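Side-chain contacts in esterase YbfF (PDB 3BF7), which probably hydrolyses ester and perhaps thioester bonds, as an alpha/beta hydrolase whose helical cap helps to form the substrate-binding crevice: residues G91-A94 / V95-L98; A100-P103 / D104-D107; L153-E156 / G157-Q160. The protein carries 1 engineered substitution. All coordinates share one frame; numbering follows the deposited sequence.

Contact 1 of 3, residues G91-A94 / V95-L98; sequences GGKA and VMAL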
ATOM      1  N   GLY A  91      -1.650   1.990   1.605  1.00  5.88           N
ATOM      2  CA  GLY A  91      -0.402   2.638   1.233  1.00  6.47           C
ATOM      3  C   GLY A  91      -0.642   3.726   0.202  1.00  5.59           C
ATOM      4  O   GLY A  91       0.050   4.743   0.185  1.00  6.65           O
ATOM      5  N   GLY A  92      -1.617   3.496  -0.675  1.00  5.79           N
ATOM      6  CA  GLY A  92      -1.974   4.483  -1.677  1.00  5.60           C
ATOM      7  C   GLY A  92      -2.602   5.685  -0.993  1.00  5.67           C
ATOM      8  O   GLY A  92      -2.380   6.823  -1.403  1.00  6.22           O
ATOM      9  N   LYS A  93      -3.403   5.443   0.042  1.00  5.54           N
ATOM     10  CA  LYS A  93      -4.004   6.551   0.777  1.00  5.42           C
ATOM     11  C   LYS A  93      -2.913   7.352   1.502  1.00  5.20           C
ATOM     12  O   LYS A  93      -2.984   8.578   1.562  1.00  6.08           O
ATOM     13  CB  LYS A  93      -5.063   6.040   1.763  1.00  6.12           C
ATOM     14  CG  LYS A  93      -6.457   5.942   1.146  1.00  6.03           C
ATOM     15  CD  LYS A  93      -7.474   5.374   2.124  1.00  6.17           C
ATOM     16  CE  LYS A  93      -8.896   5.505   1.593  1.00  5.90           C
ATOM     17  NZ  LYS A  93      -9.886   4.905   2.536  1.00  6.64           N
ATOM     18  N   ALA A  94      -1.893   6.677   2.024  1.00  5.73           N
ATOM     19  CA  ALA A  94      -0.805   7.383   2.699  1.00  6.47           C
ATOM     20  C   ALA A  94      -0.067   8.282   1.702  1.00  5.63           C
ATOM     21  O   ALA A  94       0.270   9.428   2.008  1.00  6.33           O
ATOM     22  CB  ALA A  94       0.163   6.385   3.324  1.00  7.38           C
ATOM     23  N   VAL A  95       0.178   7.758   0.505  1.00  6.12           N
ATOM     24  CA  VAL A  95       0.867   8.510  -0.533  1.00  6.06           C
ATOM     25  C   VAL A  95       0.014   9.684  -1.013  1.00  6.21           C
ATOM     26  O   VAL A  95       0.533  10.775  -1.258  1.00  6.61           O
ATOM     27  CB  VAL A  95       1.226   7.584  -1.715  1.00  8.22           C
ATOM     28  CG1 VAL A  95       1.645   8.401  -2.931  1.00 11.31           C
ATOM     29  CG2 VAL A  95       2.339   6.632  -1.288  1.00  8.94           C
ATOM     30  N   MET A  96      -1.291   9.469  -1.153  1.00  6.20           N
ATOM     31  CA  MET A  96      -2.155  10.564  -1.569  1.00  6.46           C
ATOM     32  C   MET A  96      -2.173  11.642  -0.484  1.00  6.55           C
ATOM     33  O   MET A  96      -2.166  12.833  -0.788  1.00  6.79           O
ATOM     34  CB  MET A  96      -3.575  10.071  -1.855  1.00  6.59           C
ATOM     35  CG  MET A  96      -3.673   9.237  -3.126  1.00  6.37           C
ATOM     36  SD  MET A  96      -5.358   8.777  -3.587  1.00  6.57           S
ATOM     37  CE  MET A  96      -5.742   7.562  -2.319  1.00  7.38           C
ATOM     38  N   ALA A  97      -2.189  11.230   0.781  1.00  6.83           N
ATOM     39  CA  ALA A  97      -2.189  12.188   1.881  1.00  7.65           C
ATOM     40  C   ALA A  97      -0.888  12.990   1.892  1.00  7.38           C
ATOM     41  O   ALA A  97      -0.871  14.148   2.319  1.00  8.05           O
ATOM     42  CB  ALA A  97      -2.373  11.463   3.209  1.00  8.18           C
ATOM     43  N   LEU A  98       0.198  12.380   1.423  1.00  6.93           N
ATOM     44  CA  LEU A  98       1.481  13.065   1.384  1.00  7.35           C
ATOM     45  C   LEU A  98       1.429  14.281   0.460  1.00  7.69           C
ATOM     46  O   LEU A  98       2.136  15.261   0.692  1.00  8.19           O
ATOM     47  CB  LEU A  98       2.586  12.109   0.924  1.00  7.61           C
ATOM     48  CG  LEU A  98       3.999  12.705   0.837  1.00  8.20           C
ATOM     49  CD1 LEU A  98       4.450  13.207   2.203  1.00 10.44           C
ATOM     50  CD2 LEU A  98       4.961  11.648   0.315  1.00  9.56           C
TER

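Contact 2 of 3, residues A100-P103 / D104-D107; sequences ALAP and DRID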
ATOM      1  N   ALA A 100      -0.798  16.425   0.283  1.00 10.39           N
ATOM      2  CA  ALA A 100      -1.340  17.546   1.041  1.00 11.34           C
ATOM      3  C   ALA A 100      -0.363  18.024   2.108  1.00 11.56           C
ATOM      4  O   ALA A 100      -0.302  19.214   2.418  1.00 14.80           O
ATOM      5  CB  ALA A 100      -2.662  17.146   1.688  1.00 14.00           C
ATOM      6  N   LEU A 101       0.412  17.096   2.657  1.00 10.84           N
ATOM      7  CA  LEU A 101       1.363  17.425   3.711  1.00 10.69           C
ATOM      8  C   LEU A 101       2.688  18.005   3.225  1.00 10.25           C
ATOM      9  O   LEU A 101       3.159  19.011   3.760  1.00 12.03           O
ATOM     10  CB  LEU A 101       1.639  16.182   4.568  1.00 10.36           C
ATOM     11  CG  LEU A 101       2.489  16.410   5.820  1.00 11.79           C
ATOM     12  CD1 LEU A 101       1.750  17.336   6.774  1.00 12.18           C
ATOM     13  CD2 LEU A 101       2.781  15.079   6.493  1.00 11.80           C
ATOM     14  N   ALA A 102       3.289  17.376   2.220  1.00 11.34           N
ATOM     15  CA  ALA A 102       4.575  17.834   1.696  1.00 11.05           C
ATOM     16  C   ALA A 102       4.681  17.560   0.201  1.00 11.10           C
ATOM     17  O   ALA A 102       5.466  16.719  -0.236  1.00 10.24           O
ATOM     18  CB  ALA A 102       5.708  17.136   2.438  1.00 13.06           C
ATOM     19  N   PRO A 103       3.899  18.287  -0.608  1.00 11.30           N
ATOM     20  CA  PRO A 103       3.913  18.104  -2.063  1.00 12.89           C
ATOM     21  C   PRO A 103       5.278  18.216  -2.738  1.00 13.60           C
ATOM     22  O   PRO A 103       5.533  17.540  -3.736  1.00 13.67           O
ATOM     23  CB  PRO A 103       2.928  19.165  -2.555  1.00 13.98           C
ATOM     24  CG  PRO A 103       3.033  20.238  -1.510  1.00 13.42           C
ATOM     25  CD  PRO A 103       3.056  19.437  -0.233  1.00 12.70           C
ATOM     26  N   ASP A 104       6.153  19.056  -2.199  1.00 13.80           N
ATOM     27  CA  ASP A 104       7.473  19.234  -2.795  1.00 14.62           C
ATOM     28  C   ASP A 104       8.375  18.008  -2.666  1.00 13.57           C
ATOM     29  O   ASP A 104       9.431  17.941  -3.298  1.00 14.51           O
ATOM     30  CB  ASP A 104       8.172  20.454  -2.189  1.00 18.12           C
ATOM     31  CG  ASP A 104       7.423  21.747  -2.457  1.00 21.38           C
ATOM     32  OD1 ASP A 104       6.929  21.925  -3.590  1.00 23.31           O
ATOM     33  OD2 ASP A 104       7.335  22.589  -1.539  1.00 25.04           O
ATOM     34  N   ARG A 105       7.961  17.037  -1.858  1.00 12.09           N
ATOM     35  CA  ARG A 105       8.760  15.831  -1.673  1.00 11.69           C
ATOM     36  C   ARG A 105       8.324  14.711  -2.617  1.00 11.27           C
ATOM     37  O   ARG A 105       8.913  13.628  -2.616  1.00 11.04           O
ATOM     38  CB  ARG A 105       8.666  15.345  -0.221  1.00 12.24           C
ATOM     39  CG  ARG A 105       9.034  16.398   0.828  1.00 12.82           C
ATOM     40  CD  ARG A 105      10.437  16.967   0.617  1.00 13.19           C
ATOM     41  NE  ARG A 105      11.499  16.007   0.912  1.00 12.60           N
ATOM     42  CZ  ARG A 105      11.908  15.687   2.137  1.00 12.08           C
ATOM     43  NH1 ARG A 105      11.347  16.246   3.199  1.00 12.05           N
ATOM     44  NH2 ARG A 105      12.890  14.809   2.298  1.00 12.43           N
ATOM     45  N   ILE A 106       7.303  14.977  -3.427  1.00 11.04           N
ATOM     46  CA  ILE A 106       6.782  13.986  -4.369  1.00 12.32           C
ATOM     47  C   ILE A 106       6.993  14.382  -5.828  1.00 13.13           C
ATOM     48  O   ILE A 106       6.783  15.536  -6.210  1.00 14.58           O
ATOM     49  CB  ILE A 106       5.265  13.774  -4.179  1.00 13.98           C
ATOM     50  CG1 ILE A 106       4.954  13.455  -2.719  1.00 15.48           C
ATOM     51  CG2 ILE A 106       4.779  12.642  -5.079  1.00 13.55           C
ATOM     52  CD1 ILE A 106       3.471  13.406  -2.415  1.00 17.05           C
ATOM     53  N   ASP A 107       7.408  13.415  -6.639  1.00 12.89           N
ATOM     54  CA  ASP A 107       7.606  13.634  -8.064  1.00 13.55           C
ATOM     55  C   ASP A 107       6.332  13.098  -8.709  1.00 13.11           C
ATOM     56  O   ASP A 107       5.370  13.839  -8.910  1.00 13.22           O
ATOM     57  CB  ASP A 107       8.825  12.855  -8.566  1.00 15.82           C
ATOM     58  CG  ASP A 107       9.172  13.181 -10.006  1.00 17.07           C
ATOM     59  OD1 ASP A 107       8.394  13.910 -10.656  1.00 18.62           O
ATOM     60  OD2 ASP A 107      10.219  12.704 -10.487  1.00 18.97           O
TER

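Contact 3 of 3, residues L153-E156 / G157-Q160; sequences LNEE and GVIQ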
ATOM      1  N   LEU A 153     -11.786 -18.060   6.140  1.00 11.30           N
ATOM      2  CA  LEU A 153     -11.664 -17.463   4.818  1.00 11.20           C
ATOM      3  C   LEU A 153     -11.595 -18.518   3.726  1.00 11.98           C
ATOM      4  O   LEU A 153     -11.050 -19.597   3.933  1.00 11.82           O
ATOM      5  CB  LEU A 153     -10.397 -16.605   4.767  1.00 11.47           C
ATOM      6  CG  LEU A 153     -10.204 -15.597   5.905  1.00 10.59           C
ATOM      7  CD1 LEU A 153      -8.783 -15.050   5.868  1.00 11.74           C
ATOM      8  CD2 LEU A 153     -11.228 -14.478   5.787  1.00 12.27           C
ATOM      9  N   ASN A 154     -12.141 -18.201   2.558  1.00 13.11           N
ATOM     10  CA  ASN A 154     -12.105 -19.148   1.453  1.00 14.32           C
ATOM     11  C   ASN A 154     -11.293 -18.656   0.263  1.00 15.11           C
ATOM     12  O   ASN A 154     -11.307 -19.266  -0.806  1.00 17.20           O
ATOM     13  CB  ASN A 154     -13.523 -19.522   1.025  1.00 16.84           C
ATOM     14  CG  ASN A 154     -14.212 -20.409   2.042  1.00 20.05           C
ATOM     15  OD1 ASN A 154     -14.686 -19.940   3.077  1.00 20.06           O
ATOM     16  ND2 ASN A 154     -14.244 -21.707   1.766  1.00 22.73           N
ATOM     17  N   GLU A 155     -10.584 -17.548   0.456  1.00 14.07           N
ATOM     18  CA  GLU A 155      -9.729 -16.988  -0.583  1.00 14.57           C
ATOM     19  C   GLU A 155      -8.295 -17.351  -0.213  1.00 13.35           C
ATOM     20  O   GLU A 155      -7.676 -16.694   0.626  1.00 11.98           O
ATOM     21  CB  GLU A 155      -9.886 -15.465  -0.651  1.00 17.03           C
ATOM     22  CG  GLU A 155     -11.020 -14.974  -1.550  1.00 24.15           C
ATOM     23  CD  GLU A 155     -12.404 -15.362  -1.058  1.00 28.12           C
ATOM     24  OE1 GLU A 155     -13.391 -15.010  -1.738  1.00 30.89           O
ATOM     25  OE2 GLU A 155     -12.513 -16.014   0.001  1.00 30.96           O
ATOM     26  N   GLU A 156      -7.773 -18.405  -0.833  1.00 12.76           N
ATOM     27  CA  GLU A 156      -6.421 -18.869  -0.542  1.00 13.22           C
ATOM     28  C   GLU A 156      -5.362 -17.785  -0.737  1.00 12.16           C
ATOM     29  O   GLU A 156      -4.394 -17.718   0.018  1.00 11.72           O
ATOM     30  CB  GLU A 156      -6.083 -20.087  -1.408  1.00 14.26           C
ATOM     31  CG  GLU A 156      -4.751 -20.740  -1.061  1.00 14.72           C
ATOM     32  CD  GLU A 156      -4.744 -21.382   0.318  1.00 14.47           C
ATOM     33  OE1 GLU A 156      -3.647 -21.711   0.813  1.00 15.84           O
ATOM     34  OE2 GLU A 156      -5.832 -21.567   0.904  1.00 15.55           O
ATOM     35  N   GLY A 157      -5.547 -16.940  -1.747  1.00 11.96           N
ATOM     36  CA  GLY A 157      -4.589 -15.876  -1.997  1.00 11.43           C
ATOM     37  C   GLY A 157      -4.492 -14.912  -0.829  1.00 10.17           C
ATOM     38  O   GLY A 157      -3.401 -14.464  -0.468  1.00 10.10           O
ATOM     39  N   VAL A 158      -5.635 -14.586  -0.238  1.00  9.80           N
ATOM     40  CA  VAL A 158      -5.666 -13.677   0.899  1.00 10.14           C
ATOM     41  C   VAL A 158      -4.981 -14.333   2.093  1.00  8.94           C
ATOM     42  O   VAL A 158      -4.203 -13.698   2.806  1.00  8.89           O
ATOM     43  CB  VAL A 158      -7.117 -13.307   1.274  1.00 10.84           C
ATOM     44  CG1 VAL A 158      -7.131 -12.450   2.529  1.00 12.85           C
ATOM     45  CG2 VAL A 158      -7.774 -12.555   0.122  1.00 12.93           C
ATOM     46  N   ILE A 159      -5.266 -15.612   2.306  1.00  9.00           N
ATOM     47  CA  ILE A 159      -4.661 -16.340   3.408  1.00  9.87           C
ATOM     48  C   ILE A 159      -3.137 -16.336   3.294  1.00  9.28           C
ATOM     49  O   ILE A 159      -2.439 -16.042   4.264  1.00  9.32           O
ATOM     50  CB  ILE A 159      -5.172 -17.799   3.455  1.00  9.88           C
ATOM     51  CG1 ILE A 159      -6.657 -17.807   3.834  1.00 11.04           C
ATOM     52  CG2 ILE A 159      -4.358 -18.612   4.451  1.00 10.34           C
ATOM     53  CD1 ILE A 159      -7.303 -19.180   3.779  1.00 12.55           C
ATOM     54  N   GLN A 160      -2.621 -16.651   2.110  1.00  9.71           N
ATOM     55  CA  GLN A 160      -1.174 -16.681   1.917  1.00  9.67           C
ATOM     56  C   GLN A 160      -0.548 -15.300   2.074  1.00  9.27           C
ATOM     57  O   GLN A 160       0.564 -15.176   2.587  1.00  9.39           O
ATOM     58  CB  GLN A 160      -0.835 -17.280   0.550  1.00 11.76           C
ATOM     59  CG  GLN A 160      -1.254 -18.741   0.423  1.00 13.60           C
ATOM     60  CD  GLN A 160      -0.585 -19.638   1.454  1.00 14.47           C
ATOM     61  OE1 GLN A 160      -1.162 -20.632   1.897  1.00 17.34           O
ATOM     62  NE2 GLN A 160       0.643 -19.298   1.829  1.00 15.33           N
TER

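Contact 1 of 3, residues G91-A94 / V95-L98
Helix 90-101, the helix that follows the probable nucleophile elbow of this alpha/beta hydrolase, carries Gly91, Gly92, Lys93 and Ala94 in one turn and Val95 to Leu98 in the next. Gly91, the last glycine of a GxSxG pattern, accepts the backbone N-H of Val95 on its O, and the same i to i+4 bonding joins Met96 to Gly92, Ala97 to Lys93 and Leu98 to Ala94. The first three bonds are straighter at the hydrogen than Leu98 N to Ala94 O, which is bent to 135°.

Among the side chains, Met96 reaches back along the helix. Its CG, anti to the carbonyl carbon (chi1 -71°), lies 3.2 Å from Gly92 O, and a bend about the CG-SD bond (chi3 -71°) swings the methyl CE round to 3.7 Å from Lys93 CA and 3.9 Å from Lys93 CG. The methyl end of Met96 thus crosses the root of the lysine chain, which runs on extended to NZ, hydrogen-bonded to the carbonyls of Gly187 and Val117. On another face, CG2 of Val95 sits 3.3 Å from Gly91 O, and the valine also packs on Phe85 and Leu109 of the central sheet.

With an alanine in place of Met96 the cover over Lys93 CA and CG would be gone, which is likely to leave a gap beside Trp188 and Phe221. The contact sets the methionine methyl against the aliphatic base of a buried lysine, whose amino group is satisfied by main-chain oxygens.

Contact 2 of 3, residues A100-P103 / D104-D107
Ala102 and Arg105 meet through both backbone and side chain just beyond the end of helix 90-101. Arg105 N donates to Ala102 O over 3.0 Å, nearly straight at the hydrogen (162°) but reaching the oxygen from above the carbonyl plane. One residue further on, Ile106 N makes a similar bond to Pro103 O at 3.1 Å, its donor standing still farther out of the plane. These two i to i+3 bonds wind the chain through a short 3-10 turn and satisfy two successive amides after the helix has ended. Pro103, having no N-H to offer, enters this turn as an acceptor through its carbonyl oxygen.

The turn forms the corner of the beta-alpha-beta unit in which strand 83-88, helix 90-101 and strand 106-112 follow one another, a right-handed crossover in the alpha/beta hydrolase fold. Ala102 is the first residue to leave helical geometry, and Ile106 opens the next strand, its side chain touching Phe85.

The aliphatic base of Arg105 lies against the turn: CG is 3.8 Å from Ala102 CB and 3.7 Å from Ala102 O. Bends at chi2 (-57°) and chi3 (-70°) then carry the guanidinium away from this corner. There NE donates to Asp81 O, while NH2 reaches Ile80 O and forms a salt bridge with Asp76 OD1, an arrangement that probably helps to hold the guanidinium's orientation. The arginine side chain also packs on Val72 and Leu75 of helix 64-78, the helix that carries Asp76, and the backbone of Arg105 is hydrogen-bonded to that of Ala83 at the start of strand 83-88.

Contact 3 of 3, residues L153-E156 / G157-Q160
Glu155, at the N-cap position of helix 156-163, turns its carbonyl into the first helical turn, where Glu155 O accepts Ile159 N at 3.1 Å (164° at the hydrogen) and, weakly, Val158 N. Gln160 N follows with a bond of 2.9 Å to Glu156 O. This helix start belongs to the part of the chain inserted, in sequence, between strands 106-112 and 198-201, consistent with the helical cap of the esterase.

Leu153, in the loop before the helix, runs past Ile159 in the opposite direction, its CD1 4.0 Å from Ile159 CG1; the leucine also packs on Ile127 and Ala130 of helix 125-136. Elsewhere on the turn, Glu155 CB lies 3.7 Å from Val158 CG2, and Val158 in turn touches Trp235.

Glu156 starts with CG anti to its amide nitrogen (chi1 -173°) and then bends at chi2, which brings the carboxylate back over the turn. Its OE1 forms a salt bridge with Arg150, a charge partner outside the helix. The other carboxylate oxygen, Glu156 OE2, rests 4.0 Å from the methyl Ile159 CD1.

Contacts 1 and 2 share helix 90-101, their centres 11 Å apart. They meet where Leu98 CG packs 3.4 Å from Ile106 CD1, tying the helix to the strand that succeeds it. Contact 1 begins two residues after the probable nucleophile Ser89, whose triad would be completed by His234 and Asp113; contact 2 closes the distal end of the same helix. Contact 3 stands apart, its centre about 26 Å from that of contact 1 and 36 Å from that of contact 2, on the opposite side of the chain's centre from contact 2. Val158 lies near the presumed triad without touching it, so contacts 1 and 3 approach the probable active site from different parts of the chain.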